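Local coordinates for 5-carboxyvanillate decarboxylase (Sphingomonas paucimobilis, PDB 4L6D), which probably decarboxylates 5-carboxyvanillate to vanillate at a manganese site within an amidohydrolase-type barrel, at residues T204-M209 and E230-W235; R208-G213 and S260-R265; L214-P219 and P253-K258; K222-H227 and A329-I334; A278-S283 and E290-A295. One frame throughout, in Å; residues are numbered along the deposited sequence. Where two conformers were deposited one is given.

How the contacts relate
Contacts 1 and 2 lie 9 Å apart by their centres, share Arg208 and Met209 of helix 197-211, and join where Ile232 CG2 packs on Phe263 CE1 at 3.5 Å. Contact 3 is the outermost; its centre is 7 Å from that of contact 2, and Tyr262 OH to Asp216 OD1, 2.5 Å, ties the two. Contact 4 brings in the barrel strand 223-225, and Met293 of contact 5 packs on its Val224, Ile331 and Phe332. Contact 4 comes nearest the metal site: the side chain of Val224 is about 7 Å from that of the manganese ligand Glu8. Contact 2 holds Ser260 and Arg264, which touch a vanillate bound away from that site.

Contact 1: T204-M209 and E230-W235; sequences TNAVRM and EAIPFW
Ile232 reaches the helix 204-209 with a single atom, its CD1 methyl. The tight side is at Ala206, where CB meets that methyl at 3.7 Å; the looser side is at Val207, whose CG2 stays 4.1 Å from the same Ile232 CD1. Ile232 is extended beyond CB (chi2 166°), which carries CD1 out to the helix while CG2 branches off toward Phe263. Val207 meets it at a slant through the branch lying beside its backbone N. Nothing polar links the two segments, and all three touching residues are buried. Leu225, Ser203 and Phe263 also pack on Ile232, so the isoleucine is wedged between several elements. Past Ile232 the chain turns toward the dimer interface: Phe234 meets Phe234 of the second subunit, and Trp235 stands edge-to-face with Trp196 of that subunit. This is the packing of a TIM barrel's outer layer, with helix 197-211 joined to the loop between helices 226-230 and 236-249.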
# COMPACT_ATOMS: atom_id res chain seq x y z
N THR A 204 6.53 -1.13 3.01
CA THR A 204 6.60 -2.12 4.10
C THR A 204 7.92 -2.01 4.86
O THR A 204 7.94 -2.10 6.09
CB THR A 204 6.35 -3.54 3.58
OG1 THR A 204 5.03 -3.61 3.02
CG2 THR A 204 6.47 -4.56 4.70
N ASN A 205 9.02 -1.81 4.14
CA ASN A 205 10.31 -1.56 4.76
C ASN A 205 10.20 -0.37 5.72
O ASN A 205 10.52 -0.48 6.92
CB ASN A 205 11.34 -1.27 3.65
CG ASN A 205 12.79 -1.42 4.11
OD1 ASN A 205 13.08 -1.49 5.30
ND2 ASN A 205 13.70 -1.50 3.14
N ALA A 206 9.68 0.75 5.23
CA ALA A 206 9.57 1.94 6.07
C ALA A 206 8.66 1.76 7.28
O ALA A 206 8.96 2.27 8.37
CB ALA A 206 9.14 3.14 5.23
N VAL A 207 7.54 1.06 7.10
CA VAL A 207 6.65 0.82 8.23
C VAL A 207 7.34 -0.04 9.30
O VAL A 207 7.21 0.22 10.49
CB VAL A 207 5.32 0.20 7.77
CG1 VAL A 207 4.49 -0.29 8.95
CG2 VAL A 207 4.54 1.23 6.96
N ARG A 208 8.10 -1.05 8.87
CA ARG A 208 8.86 -1.87 9.81
C ARG A 208 9.86 -0.99 10.56
O ARG A 208 10.04 -1.14 11.77
CB ARG A 208 9.62 -3.00 9.11
CG ARG A 208 8.72 -4.08 8.49
CD ARG A 208 9.58 -5.16 7.79
NE ARG A 208 10.38 -5.89 8.77
CZ ARG A 208 10.03 -7.05 9.31
NH1 ARG A 208 8.93 -7.67 8.92
NH2 ARG A 208 10.81 -7.61 10.23
N MET A 209 10.50 -0.07 9.85
CA MET A 209 11.47 0.83 10.49
C MET A 209 10.80 1.65 11.58
O MET A 209 11.29 1.72 12.71
CB MET A 209 12.11 1.77 9.46
CG MET A 209 13.06 1.06 8.49
SD MET A 209 13.49 2.07 7.05
CE MET A 209 14.67 3.22 7.76
N GLU A 230 5.35 6.53 -1.11
CA GLU A 230 4.96 5.12 -1.22
C GLU A 230 3.62 4.86 -0.52
O GLU A 230 3.40 3.80 0.06
CB GLU A 230 6.06 4.17 -0.71
CG GLU A 230 7.46 4.48 -1.25
CD GLU A 230 7.62 4.22 -2.75
OE1 GLU A 230 6.66 3.74 -3.39
OE2 GLU A 230 8.71 4.50 -3.27
N ALA A 231 2.76 5.87 -0.60
CA ALA A 231 1.39 5.89 -0.05
C ALA A 231 1.28 5.90 1.47
O ALA A 231 0.16 5.96 1.99
CB ALA A 231 0.51 4.77 -0.65
N ILE A 232 2.40 5.86 2.17
CA ILE A 232 2.32 5.98 3.63
C ILE A 232 1.54 7.24 4.10
O ILE A 232 0.79 7.17 5.08
CB ILE A 232 3.70 5.83 4.31
CG1 ILE A 232 4.22 4.40 4.08
CG2 ILE A 232 3.61 6.15 5.79
CD1 ILE A 232 5.68 4.24 4.40
N PRO A 233 1.66 8.39 3.39
CA PRO A 233 0.87 9.54 3.84
C PRO A 233 -0.64 9.25 3.87
O PRO A 233 -1.36 9.86 4.68
CB PRO A 233 1.17 10.60 2.78
CG PRO A 233 2.60 10.28 2.35
CD PRO A 233 2.65 8.78 2.36
N PHE A 234 -1.12 8.34 3.03
CA PHE A 234 -2.55 8.05 2.97
C PHE A 234 -2.99 7.23 4.17
O PHE A 234 -4.14 7.31 4.60
CB PHE A 234 -2.90 7.31 1.67
CG PHE A 234 -4.35 7.42 1.27
CD1 PHE A 234 -4.87 8.65 0.90
CD2 PHE A 234 -5.18 6.31 1.23
CE1 PHE A 234 -6.20 8.78 0.51
CE2 PHE A 234 -6.51 6.43 0.84
CZ PHE A 234 -7.02 7.67 0.48
N TRP A 235 -2.05 6.44 4.71
CA TRP A 235 -2.35 5.48 5.79
C TRP A 235 -2.13 6.01 7.22
O TRP A 235 -2.26 5.24 8.17
CB TRP A 235 -1.50 4.22 5.64
CG TRP A 235 -1.81 3.31 4.47
CD1 TRP A 235 -1.11 3.19 3.30
CD2 TRP A 235 -2.88 2.35 4.40
NE1 TRP A 235 -1.69 2.23 2.51
CE2 TRP A 235 -2.76 1.69 3.16
CE3 TRP A 235 -3.91 1.98 5.27
CZ2 TRP A 235 -3.65 0.69 2.76
CZ3 TRP A 235 -4.80 0.99 4.86
CH2 TRP A 235 -4.65 0.35 3.62

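Contact 2: R208-G213 and S260-R265; sequences RMILSG and SEYFRR. With VNL (4-hydroxy-3-methoxybenzoate), chain L.
Ile210 puts two branches against helix 260-265. Its CG2 lies 4.0 Å from Tyr262 CD2, meeting that ring obliquely, while its CD1 comes to the edge of the Phe263 ring, 4.2 Å from CD1 of that residue. Ile210 and Tyr262 run antiparallel alongside one another, so Ile210 CG2 flanks Tyr262 CB and CD2 rather than the hydroxyl. The hydroxyl turns to Asp216, and the Phe263 ring stacks on Phe267, which helps to hold both partners of Ile210 in place. Behind Ile210 its helix closes in a Schellman motif at Gly213, with Ser212 OG giving a hydrogen bond to Met209 O at 2.9 Å.

On another side of the second helix sits a bound vanillate. Extended from CG to NE, Arg264 stands NH2 over the face of the vanillate ring, 3.7 Å from CO1, the guanidinium presenting its edge and turned steeply to the ring. Ser260 OG is 3.7 Å from CM1. Arg264 NH1 donates to Ser260 OG at 3.1 Å over a bent path (135°), Arg264 NE is bonded to Val286 O, and Ser260 OG also pairs with Asp240. Replacing Ser260 by alanine would probably leave Arg264 NH1 and Asp240 without this shared partner and the guanidinium freer to turn. The helix contact is thus purely apolar, whereas the ligand side pairs a polar network with van der Waals contact to the aromatic ring.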
# COMPACT_ATOMS: atom_id res chain seq x y z
N ARG A 208 8.10 -1.05 8.87
CA ARG A 208 8.86 -1.87 9.81
C ARG A 208 9.86 -0.99 10.56
O ARG A 208 10.04 -1.14 11.77
CB ARG A 208 9.62 -3.00 9.11
CG ARG A 208 8.72 -4.08 8.49
CD ARG A 208 9.58 -5.16 7.79
NE ARG A 208 10.38 -5.89 8.77
CZ ARG A 208 10.03 -7.05 9.31
NH1 ARG A 208 8.93 -7.67 8.92
NH2 ARG A 208 10.81 -7.61 10.23
N MET A 209 10.50 -0.07 9.85
CA MET A 209 11.47 0.83 10.49
C MET A 209 10.80 1.65 11.58
O MET A 209 11.29 1.72 12.71
CB MET A 209 12.11 1.77 9.46
CG MET A 209 13.06 1.06 8.49
SD MET A 209 13.49 2.07 7.05
CE MET A 209 14.67 3.22 7.76
N ILE A 210 9.66 2.24 11.26
CA ILE A 210 8.94 3.04 12.24
C ILE A 210 8.48 2.20 13.44
O ILE A 210 8.75 2.56 14.59
CB ILE A 210 7.74 3.74 11.60
CG1 ILE A 210 8.23 4.78 10.58
CG2 ILE A 210 6.86 4.41 12.64
CD1 ILE A 210 7.13 5.36 9.71
N LEU A 211 7.78 1.11 13.17
CA LEU A 211 7.21 0.31 14.25
C LEU A 211 8.25 -0.36 15.14
O LEU A 211 7.97 -0.64 16.31
CB LEU A 211 6.22 -0.73 13.71
CG LEU A 211 4.95 -0.15 13.07
CD1 LEU A 211 4.05 -1.28 12.59
CD2 LEU A 211 4.20 0.77 14.03
N SER A 212 9.44 -0.59 14.60
CA SER A 212 10.51 -1.23 15.37
C SER A 212 11.17 -0.27 16.35
O SER A 212 11.93 -0.69 17.21
CB SER A 212 11.58 -1.79 14.44
OG SER A 212 12.34 -0.74 13.87
N GLY A 213 10.88 1.03 16.22
CA GLY A 213 11.47 2.02 17.10
C GLY A 213 12.82 2.54 16.63
O GLY A 213 13.57 3.12 17.41
N SER A 260 2.56 8.33 12.90
CA SER A 260 2.47 9.44 11.96
C SER A 260 3.40 10.58 12.37
O SER A 260 3.85 11.36 11.52
CB SER A 260 1.03 9.96 11.84
OG SER A 260 0.65 10.68 13.01
N GLU A 261 3.69 10.66 13.67
CA GLU A 261 4.62 11.67 14.16
C GLU A 261 6.06 11.38 13.76
O GLU A 261 6.80 12.31 13.43
CB GLU A 261 4.46 11.90 15.67
CG GLU A 261 3.11 12.52 16.01
CD GLU A 261 2.75 12.46 17.48
OE1 GLU A 261 3.42 11.75 18.26
OE2 GLU A 261 1.76 13.14 17.87
N TYR A 262 6.46 10.11 13.77
CA TYR A 262 7.73 9.75 13.15
C TYR A 262 7.72 10.09 11.67
O TYR A 262 8.72 10.57 11.14
CB TYR A 262 8.05 8.26 13.31
CG TYR A 262 8.28 7.91 14.75
CD1 TYR A 262 9.40 8.36 15.43
CD2 TYR A 262 7.33 7.17 15.45
CE1 TYR A 262 9.60 8.07 16.75
CE2 TYR A 262 7.52 6.87 16.79
CZ TYR A 262 8.66 7.32 17.44
OH TYR A 262 8.85 7.05 18.78
N PHE A 263 6.61 9.82 10.99
CA PHE A 263 6.61 10.05 9.56
C PHE A 263 6.81 11.55 9.28
O PHE A 263 7.60 11.92 8.43
CB PHE A 263 5.36 9.51 8.87
CG PHE A 263 5.52 9.41 7.38
CD1 PHE A 263 6.22 8.34 6.83
CD2 PHE A 263 5.09 10.43 6.55
CE1 PHE A 263 6.42 8.26 5.46
CE2 PHE A 263 5.30 10.35 5.17
CZ PHE A 263 5.96 9.26 4.63
N ARG A 264 6.14 12.41 10.04
CA ARG A 264 6.29 13.84 9.80
C ARG A 264 7.63 14.37 10.31
O ARG A 264 8.20 15.29 9.70
CB ARG A 264 5.13 14.64 10.42
CG ARG A 264 3.77 14.37 9.78
CD ARG A 264 2.68 15.28 10.37
NE ARG A 264 1.36 14.68 10.20
CZ ARG A 264 0.79 13.86 11.07
NH1 ARG A 264 1.40 13.54 12.21
NH2 ARG A 264 -0.42 13.36 10.83
N ARG A 265 8.15 13.82 11.41
CA ARG A 265 9.41 14.32 11.98
C ARG A 265 10.61 13.86 11.18
O ARG A 265 11.52 14.64 10.90
CB ARG A 265 9.56 13.86 13.44
CG ARG A 265 10.74 14.50 14.16
CD ARG A 265 10.94 13.93 15.58
NE ARG A 265 11.41 12.55 15.50
CZ ARG A 265 11.79 11.81 16.54
NH1 ARG A 265 11.76 12.30 17.77
NH2 ARG A 265 12.21 10.56 16.33
C1 VNL L . -4.44 12.17 10.92
CO1 VNL L . -3.45 11.18 10.82
CO2 VNL L . -4.95 12.60 12.16
CM1 VNL L . -2.93 10.57 11.97
CM2 VNL L . -4.45 12.01 13.33
OM VNL L . -4.86 12.34 14.60
CZ VNL L . -3.41 10.96 13.23
CC VNL L . -4.98 12.80 9.66
CV VNL L . -5.85 13.36 14.80
O1 VNL L . -4.20 13.04 8.69
O2 VNL L . -6.20 13.07 9.64
O3 VNL L . -3.05 10.36 14.41

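Contact 3: L214-P219 and P253-K258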
# COMPACT_ATOMS: atom_id res chain seq x y z
N LEU A 214 13.11 2.34 15.35
CA LEU A 214 14.39 2.77 14.81
C LEU A 214 14.59 4.27 15.01
O LEU A 214 15.70 4.73 15.23
CB LEU A 214 14.49 2.41 13.32
CG LEU A 214 15.86 2.62 12.67
CD1 LEU A 214 16.86 1.58 13.16
CD2 LEU A 214 15.74 2.60 11.14
N PHE A 215 13.50 5.02 14.94
CA PHE A 215 13.59 6.47 15.09
C PHE A 215 13.60 6.98 16.53
O PHE A 215 13.81 8.17 16.75
CB PHE A 215 12.55 7.17 14.21
CG PHE A 215 12.66 6.77 12.77
CD1 PHE A 215 13.65 7.31 11.96
CD2 PHE A 215 11.82 5.78 12.24
CE1 PHE A 215 13.77 6.91 10.62
CE2 PHE A 215 11.94 5.39 10.91
CZ PHE A 215 12.92 5.95 10.11
N ASP A 216 13.40 6.09 17.50
CA ASP A 216 13.74 6.43 18.88
C ASP A 216 15.23 6.18 19.10
O ASP A 216 15.88 6.90 19.86
CB ASP A 216 12.91 5.64 19.89
CG ASP A 216 11.49 6.16 20.02
OD1 ASP A 216 11.21 7.29 19.55
OD2 ASP A 216 10.67 5.44 20.60
N ARG A 217 15.78 5.17 18.44
CA ARG A 217 17.20 4.87 18.56
C ARG A 217 18.04 5.92 17.83
O ARG A 217 19.09 6.33 18.33
CB ARG A 217 17.50 3.48 17.99
CG ARG A 217 18.93 3.02 18.16
CD ARG A 217 19.11 1.62 17.60
NE ARG A 217 18.55 0.60 18.49
CZ ARG A 217 19.24 0.01 19.46
NH1 ARG A 217 20.51 0.33 19.68
NH2 ARG A 217 18.65 -0.91 20.22
N PHE A 218 17.57 6.35 16.66
CA PHE A 218 18.28 7.35 15.86
C PHE A 218 17.33 8.48 15.48
O PHE A 218 16.87 8.57 14.33
CB PHE A 218 18.85 6.72 14.59
CG PHE A 218 19.71 5.50 14.83
CD1 PHE A 218 20.96 5.61 15.41
CD2 PHE A 218 19.26 4.25 14.43
CE1 PHE A 218 21.75 4.48 15.62
CE2 PHE A 218 20.04 3.12 14.64
CZ PHE A 218 21.30 3.24 15.23
N PRO A 219 17.00 9.34 16.45
CA PRO A 219 15.94 10.33 16.25
C PRO A 219 16.28 11.43 15.26
O PRO A 219 15.37 12.13 14.84
CB PRO A 219 15.73 10.91 17.66
CG PRO A 219 17.04 10.70 18.36
CD PRO A 219 17.52 9.36 17.83
N PRO A 253 7.11 -2.75 19.98
CA PRO A 253 7.69 -2.07 21.14
C PRO A 253 7.00 -0.75 21.41
O PRO A 253 6.42 -0.14 20.50
CB PRO A 253 9.15 -1.86 20.74
CG PRO A 253 9.12 -1.77 19.25
CD PRO A 253 8.02 -2.74 18.81
N LYS A 254 7.08 -0.28 22.65
CA LYS A 254 6.52 1.01 23.01
C LYS A 254 7.38 2.13 22.43
O LYS A 254 8.61 2.10 22.54
CB LYS A 254 6.41 1.14 24.53
CG LYS A 254 5.48 0.12 25.15
CD LYS A 254 4.05 0.29 24.67
CE LYS A 254 3.08 -0.51 25.53
NZ LYS A 254 3.11 -0.08 26.96
N LEU A 255 6.72 3.11 21.82
CA LEU A 255 7.38 4.19 21.12
C LEU A 255 7.12 5.53 21.81
O LEU A 255 6.08 5.72 22.44
CB LEU A 255 6.88 4.27 19.67
CG LEU A 255 6.99 3.03 18.78
CD1 LEU A 255 6.54 3.36 17.37
CD2 LEU A 255 8.43 2.51 18.79
N LYS A 256 8.07 6.45 21.67
CA LYS A 256 7.91 7.76 22.27
C LYS A 256 6.82 8.58 21.58
O LYS A 256 6.06 9.29 22.25
CB LYS A 256 9.25 8.51 22.21
CG LYS A 256 9.23 9.89 22.86
CD LYS A 256 10.54 10.63 22.56
CE LYS A 256 10.54 12.03 23.15
NZ LYS A 256 10.51 12.01 24.64
N LEU A 257 6.73 8.46 20.26
CA LEU A 257 5.78 9.22 19.46
C LEU A 257 4.79 8.28 18.78
O LEU A 257 4.94 7.06 18.82
CB LEU A 257 6.50 10.01 18.36
CG LEU A 257 7.68 10.91 18.75
CD1 LEU A 257 8.25 11.59 17.51
CD2 LEU A 257 7.29 11.94 19.79
N LYS A 258 3.79 8.86 18.13
CA LYS A 258 2.87 8.08 17.29
C LYS A 258 3.53 7.79 15.94
O LYS A 258 4.39 8.56 15.49
CB LYS A 258 1.58 8.86 17.04
CG LYS A 258 0.77 9.22 18.28
CD LYS A 258 -0.45 10.04 17.92
CE LYS A 258 -1.16 10.51 19.19
NZ LYS A 258 -2.28 11.47 18.91
O HOH W 1 11.08 3.08 21.77
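The flat carboxylate of Asp216 meets the 253-258 loop through OD2, which accepts Lys256 N on its syn lone pair at 3.0 Å and 162°. OD1 rests 3.5 Å from Lys256 CB and pairs with Tyr262 OH of helix 259-266. Within the first segment the Phe218 ring has Arg217 CG over the centre of one face, 3.6 Å above the plane, and Leu214 CD1 at an edge. A water bridges the segments, donating to Asp216 OD2 at 2.7 Å and to Lys254 O at 2.8 Å. With CG anti to the backbone N (chi1 -178°), the Lys256 chain leads away, NZ 7.0 Å from Asp216 OD1, so it is the lysine's backbone and not its charge that is bound. With alanine in place of Asp216, Lys256 N and Tyr262 OH would probably lose a shared partner and the water one of its two acceptors, weakening the hold on the loop. Short helix 214-217 lies between helix 197-211 and strand 223-225 in the chain, and here it holds the loop linking helices 236-249 and 259-266.

Contact 4: K222-H227 and A329-I334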
# COMPACT_ATOMS: atom_id res chain seq x y z
N LYS A 222 17.06 11.38 8.75
CA LYS A 222 16.11 11.89 7.77
C LYS A 222 16.03 10.90 6.62
O LYS A 222 17.04 10.54 6.01
CB LYS A 222 16.49 13.28 7.26
CG LYS A 222 15.47 13.91 6.30
CD LYS A 222 14.18 14.35 7.03
CE LYS A 222 14.39 15.67 7.78
NZ LYS A 222 13.27 15.98 8.73
N ILE A 223 14.81 10.44 6.36
CA ILE A 223 14.52 9.46 5.32
C ILE A 223 13.63 10.12 4.27
O ILE A 223 12.71 10.87 4.60
CB ILE A 223 13.77 8.24 5.91
CG1 ILE A 223 14.52 7.65 7.11
CG2 ILE A 223 13.48 7.19 4.82
CD1 ILE A 223 15.90 7.09 6.78
N VAL A 224 13.91 9.85 2.99
CA VAL A 224 13.09 10.38 1.92
C VAL A 224 12.49 9.22 1.12
O VAL A 224 13.19 8.25 0.80
CB VAL A 224 13.91 11.32 1.02
CG1 VAL A 224 13.11 11.72 -0.22
CG2 VAL A 224 14.35 12.58 1.80
N LEU A 225 11.19 9.31 0.86
CA LEU A 225 10.49 8.30 0.06
C LEU A 225 9.85 8.92 -1.18
O LEU A 225 9.12 9.92 -1.08
CB LEU A 225 9.40 7.63 0.89
CG LEU A 225 9.86 6.83 2.11
CD1 LEU A 225 8.61 6.31 2.83
CD2 LEU A 225 10.73 5.65 1.69
N GLY A 226 10.10 8.31 -2.33
CA GLY A 226 9.51 8.75 -3.58
C GLY A 226 8.08 8.26 -3.77
O GLY A 226 7.48 7.69 -2.85
N HIS A 227 7.53 8.52 -4.95
CA HIS A 227 6.21 7.99 -5.32
C HIS A 227 5.16 8.38 -4.30
O HIS A 227 4.39 7.54 -3.81
CB HIS A 227 6.34 6.49 -5.57
CG HIS A 227 7.58 6.17 -6.32
ND1 HIS A 227 8.67 5.56 -5.73
CD2 HIS A 227 7.98 6.53 -7.56
CE1 HIS A 227 9.67 5.53 -6.60
NE2 HIS A 227 9.28 6.11 -7.72
N ALA A 329 16.64 21.87 -1.70
CA ALA A 329 17.86 22.61 -1.42
C ALA A 329 18.23 22.51 0.06
O ALA A 329 19.40 22.36 0.41
CB ALA A 329 17.70 24.05 -1.84
N ARG A 330 17.22 22.56 0.93
CA ARG A 330 17.43 22.41 2.36
C ARG A 330 17.83 20.98 2.72
O ARG A 330 18.88 20.76 3.35
CB ARG A 330 16.15 22.78 3.11
CG ARG A 330 16.26 22.65 4.62
CD ARG A 330 14.92 22.91 5.30
NE ARG A 330 14.00 21.78 5.17
CZ ARG A 330 12.88 21.78 4.44
NH1 ARG A 330 12.53 22.87 3.78
NH2 ARG A 330 12.12 20.70 4.39
N ILE A 331 17.01 20.02 2.33
CA ILE A 331 17.20 18.63 2.73
C ILE A 331 18.47 18.02 2.16
O ILE A 331 19.14 17.22 2.82
CB ILE A 331 15.96 17.79 2.36
CG1 ILE A 331 14.78 18.21 3.23
CG2 ILE A 331 16.24 16.28 2.47
CD1 ILE A 331 13.44 17.66 2.78
N PHE A 332 18.81 18.42 0.93
CA PHE A 332 19.96 17.84 0.23
C PHE A 332 21.14 18.80 0.04
O PHE A 332 21.96 18.61 -0.86
CB PHE A 332 19.51 17.26 -1.11
CG PHE A 332 18.59 16.08 -0.98
CD1 PHE A 332 19.03 14.90 -0.41
CD2 PHE A 332 17.28 16.15 -1.43
CE1 PHE A 332 18.18 13.80 -0.29
CE2 PHE A 332 16.42 15.07 -1.32
CZ PHE A 332 16.88 13.88 -0.76
N ARG A 333 21.22 19.84 0.87
CA ARG A 333 22.43 20.65 0.97
C ARG A 333 22.82 21.27 -0.37
O ARG A 333 23.99 21.23 -0.76
CB ARG A 333 23.61 19.80 1.48
CG ARG A 333 23.39 19.14 2.83
CD ARG A 333 24.64 18.38 3.29
NE ARG A 333 24.46 17.82 4.63
CZ ARG A 333 25.43 17.25 5.34
NH1 ARG A 333 26.67 17.17 4.86
NH2 ARG A 333 25.17 16.77 6.55
N ILE A 334 21.85 21.84 -1.07
CA ILE A 334 22.11 22.48 -2.36
C ILE A 334 22.06 23.99 -2.18
O ILE A 334 21.12 24.52 -1.58
CB ILE A 334 21.08 22.05 -3.43
CG1 ILE A 334 21.14 20.54 -3.66
CG2 ILE A 334 21.32 22.81 -4.72
CD1 ILE A 334 19.99 20.00 -4.50
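Ile334 N bonds to Ala329 O at 2.9 Å, curling the chain back at the end of helix 317-331, where Ile331 and Phe332 both touch one methyl of Val224. That methyl, CG2, lies 3.8 Å from Phe332 CZ, meeting the ring obliquely, and 4.2 Å from Ile331 CG2. Ile331 CG2 in turn sits over the centre of the phenylalanine ring, 3.9 Å above the plane, so the two neighbours brace each other. Val224 places its CG2 beside its backbone N, with CG1 anti to that nitrogen (chi1 172°). Strand 223-225 belongs to the parallel barrel, and the contact packs the chain end after helix 317-331 against it; the Val224 side chain is about 7 Å from that of the manganese ligand Glu8. Met293 touches all three, extending the apolar patch to strand 292-293. Lys222 NZ and Arg330 NH2 stand 6.5 Å apart, each bonded to a backbone carbonyl, of Arg265 and Glu290 respectively. The contact itself is hydrocarbon on hydrocarbon, its positive charges kept to one side and engaged elsewhere.

Contact 5: A278-S283 and E290-A295; sequences AALRYS and ENVMWA
Helix 278-283 runs past strand 292-293, the backbones being nearest at Ser283 and Val292, whose CA atoms are 7.3 Å apart. Strand 292-293 pairs with strand 267-270 through backbone bonds, and helix 277-287 connects the two strands, which makes this a beta-alpha-beta crossover. Val292 points at the helix and carries the contact with both branches. Its CG1, anti to the backbone N, meets Leu280 CD1 at 3.7 Å, the two side chains meeting at a slant. Its CG2 lies 4.2 Å from Ser283 C and equally far from Ser283 CB, so this branch rests on the helix backbone as much as on a side chain. Leu280 leads away from its own backbone N (chi1 172°), which, with chi2 61°, brings CD1 to the strand. Ile269 packs on both Val292 and Ser283, filling in from the neighbouring strand, whereas Met293 faces the other way, toward helix 317-331.

Ser283 keeps its polar end within the helix. Its OG donates to Ala279 O at 2.9 Å, 27° out of the carbonyl plane, while Ser283 N reaches the same oxygen at 3.0 Å from the opposite face. Phe234 of the second subunit also packs on Ala279 and Ser283. The serine hydroxyl can therefore be buried at little apparent cost, since the carbonyl one turn back accepts its hydrogen bond and leaves a largely hydrocarbon surface to the valine.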
# COMPACT_ATOMS: atom_id res chain seq x y z
N ALA A 278 -4.24 16.10 -7.05
CA ALA A 278 -5.04 15.71 -5.89
C ALA A 278 -4.18 15.05 -4.83
O ALA A 278 -4.34 15.32 -3.64
CB ALA A 278 -6.17 14.77 -6.30
N ALA A 279 -3.28 14.16 -5.25
CA ALA A 279 -2.41 13.47 -4.30
C ALA A 279 -1.40 14.44 -3.72
O ALA A 279 -1.01 14.33 -2.56
CB ALA A 279 -1.69 12.29 -4.98
N LEU A 280 -0.96 15.40 -4.55
CA LEU A 280 -0.01 16.42 -4.09
C LEU A 280 -0.67 17.28 -3.02
O LEU A 280 -0.07 17.53 -1.96
CB LEU A 280 0.44 17.30 -5.26
CG LEU A 280 1.29 18.53 -4.89
CD1 LEU A 280 2.58 18.09 -4.21
CD2 LEU A 280 1.59 19.38 -6.12
N ARG A 281 -1.89 17.74 -3.28
CA ARG A 281 -2.65 18.53 -2.32
C ARG A 281 -2.87 17.79 -1.00
O ARG A 281 -2.70 18.37 0.08
CB ARG A 281 -3.99 18.96 -2.92
CG ARG A 281 -3.92 20.23 -3.76
CD ARG A 281 -5.29 20.64 -4.30
NE ARG A 281 -5.54 20.13 -5.65
CZ ARG A 281 -6.36 19.11 -5.94
NH1 ARG A 281 -6.52 18.72 -7.20
NH2 ARG A 281 -7.02 18.50 -4.97
N TYR A 282 -3.25 16.52 -1.08
CA TYR A 282 -3.44 15.68 0.10
C TYR A 282 -2.14 15.60 0.92
O TYR A 282 -2.15 15.76 2.15
CB TYR A 282 -3.91 14.26 -0.31
CG TYR A 282 -3.88 13.33 0.89
CD1 TYR A 282 -4.99 13.22 1.73
CD2 TYR A 282 -2.73 12.61 1.21
CE1 TYR A 282 -4.95 12.42 2.85
CE2 TYR A 282 -2.68 11.82 2.34
CZ TYR A 282 -3.79 11.73 3.15
OH TYR A 282 -3.75 10.95 4.28
N SER A 283 -1.03 15.37 0.24
CA SER A 283 0.25 15.20 0.93
C SER A 283 0.71 16.48 1.62
O SER A 283 1.18 16.45 2.77
CB SER A 283 1.32 14.70 -0.04
OG SER A 283 0.91 13.43 -0.54
N GLU A 290 6.63 21.78 3.81
CA GLU A 290 8.08 21.59 3.90
C GLU A 290 8.51 20.15 3.64
O GLU A 290 9.69 19.90 3.44
CB GLU A 290 8.59 22.03 5.28
CG GLU A 290 8.53 23.51 5.52
CD GLU A 290 8.74 23.84 6.99
OE1 GLU A 290 7.85 23.49 7.80
OE2 GLU A 290 9.79 24.43 7.32
N ASN A 291 7.56 19.21 3.61
CA ASN A 291 7.92 17.79 3.54
C ASN A 291 7.65 17.13 2.18
O ASN A 291 7.73 15.91 2.05
CB ASN A 291 7.18 17.00 4.62
CG ASN A 291 7.92 16.98 5.95
OD1 ASN A 291 9.07 17.41 6.04
ND2 ASN A 291 7.28 16.45 6.97
N VAL A 292 7.36 17.94 1.16
CA VAL A 292 7.08 17.41 -0.17
C VAL A 292 8.03 18.02 -1.19
O VAL A 292 8.12 19.23 -1.31
CB VAL A 292 5.63 17.69 -0.60
CG1 VAL A 292 5.33 17.00 -1.93
CG2 VAL A 292 4.65 17.22 0.48
N MET A 293 8.69 17.16 -1.96
CA MET A 293 9.63 17.59 -3.00
C MET A 293 9.22 17.07 -4.36
O MET A 293 8.62 16.01 -4.48
CB MET A 293 11.03 17.07 -2.69
CG MET A 293 11.64 17.72 -1.48
SD MET A 293 13.23 17.01 -1.01
CE MET A 293 12.73 15.49 -0.22
N TRP A 294 9.57 17.81 -5.40
CA TRP A 294 9.30 17.39 -6.76
C TRP A 294 10.40 16.45 -7.28
O TRP A 294 11.57 16.54 -6.88
CB TRP A 294 9.16 18.64 -7.63
CG TRP A 294 8.96 18.37 -9.09
CD1 TRP A 294 7.84 17.90 -9.69
CD2 TRP A 294 9.93 18.57 -10.13
NE1 TRP A 294 8.04 17.78 -11.05
CE2 TRP A 294 9.32 18.20 -11.34
CE3 TRP A 294 11.25 19.04 -10.14
CZ2 TRP A 294 9.99 18.28 -12.56
CZ3 TRP A 294 11.92 19.12 -11.35
CH2 TRP A 294 11.28 18.74 -12.54
N ALA A 295 10.01 15.55 -8.18
CA ALA A 295 10.97 14.67 -8.86
C ALA A 295 10.41 14.27 -10.22
O ALA A 295 9.23 14.50 -10.49
CB ALA A 295 11.27 13.42 -8.02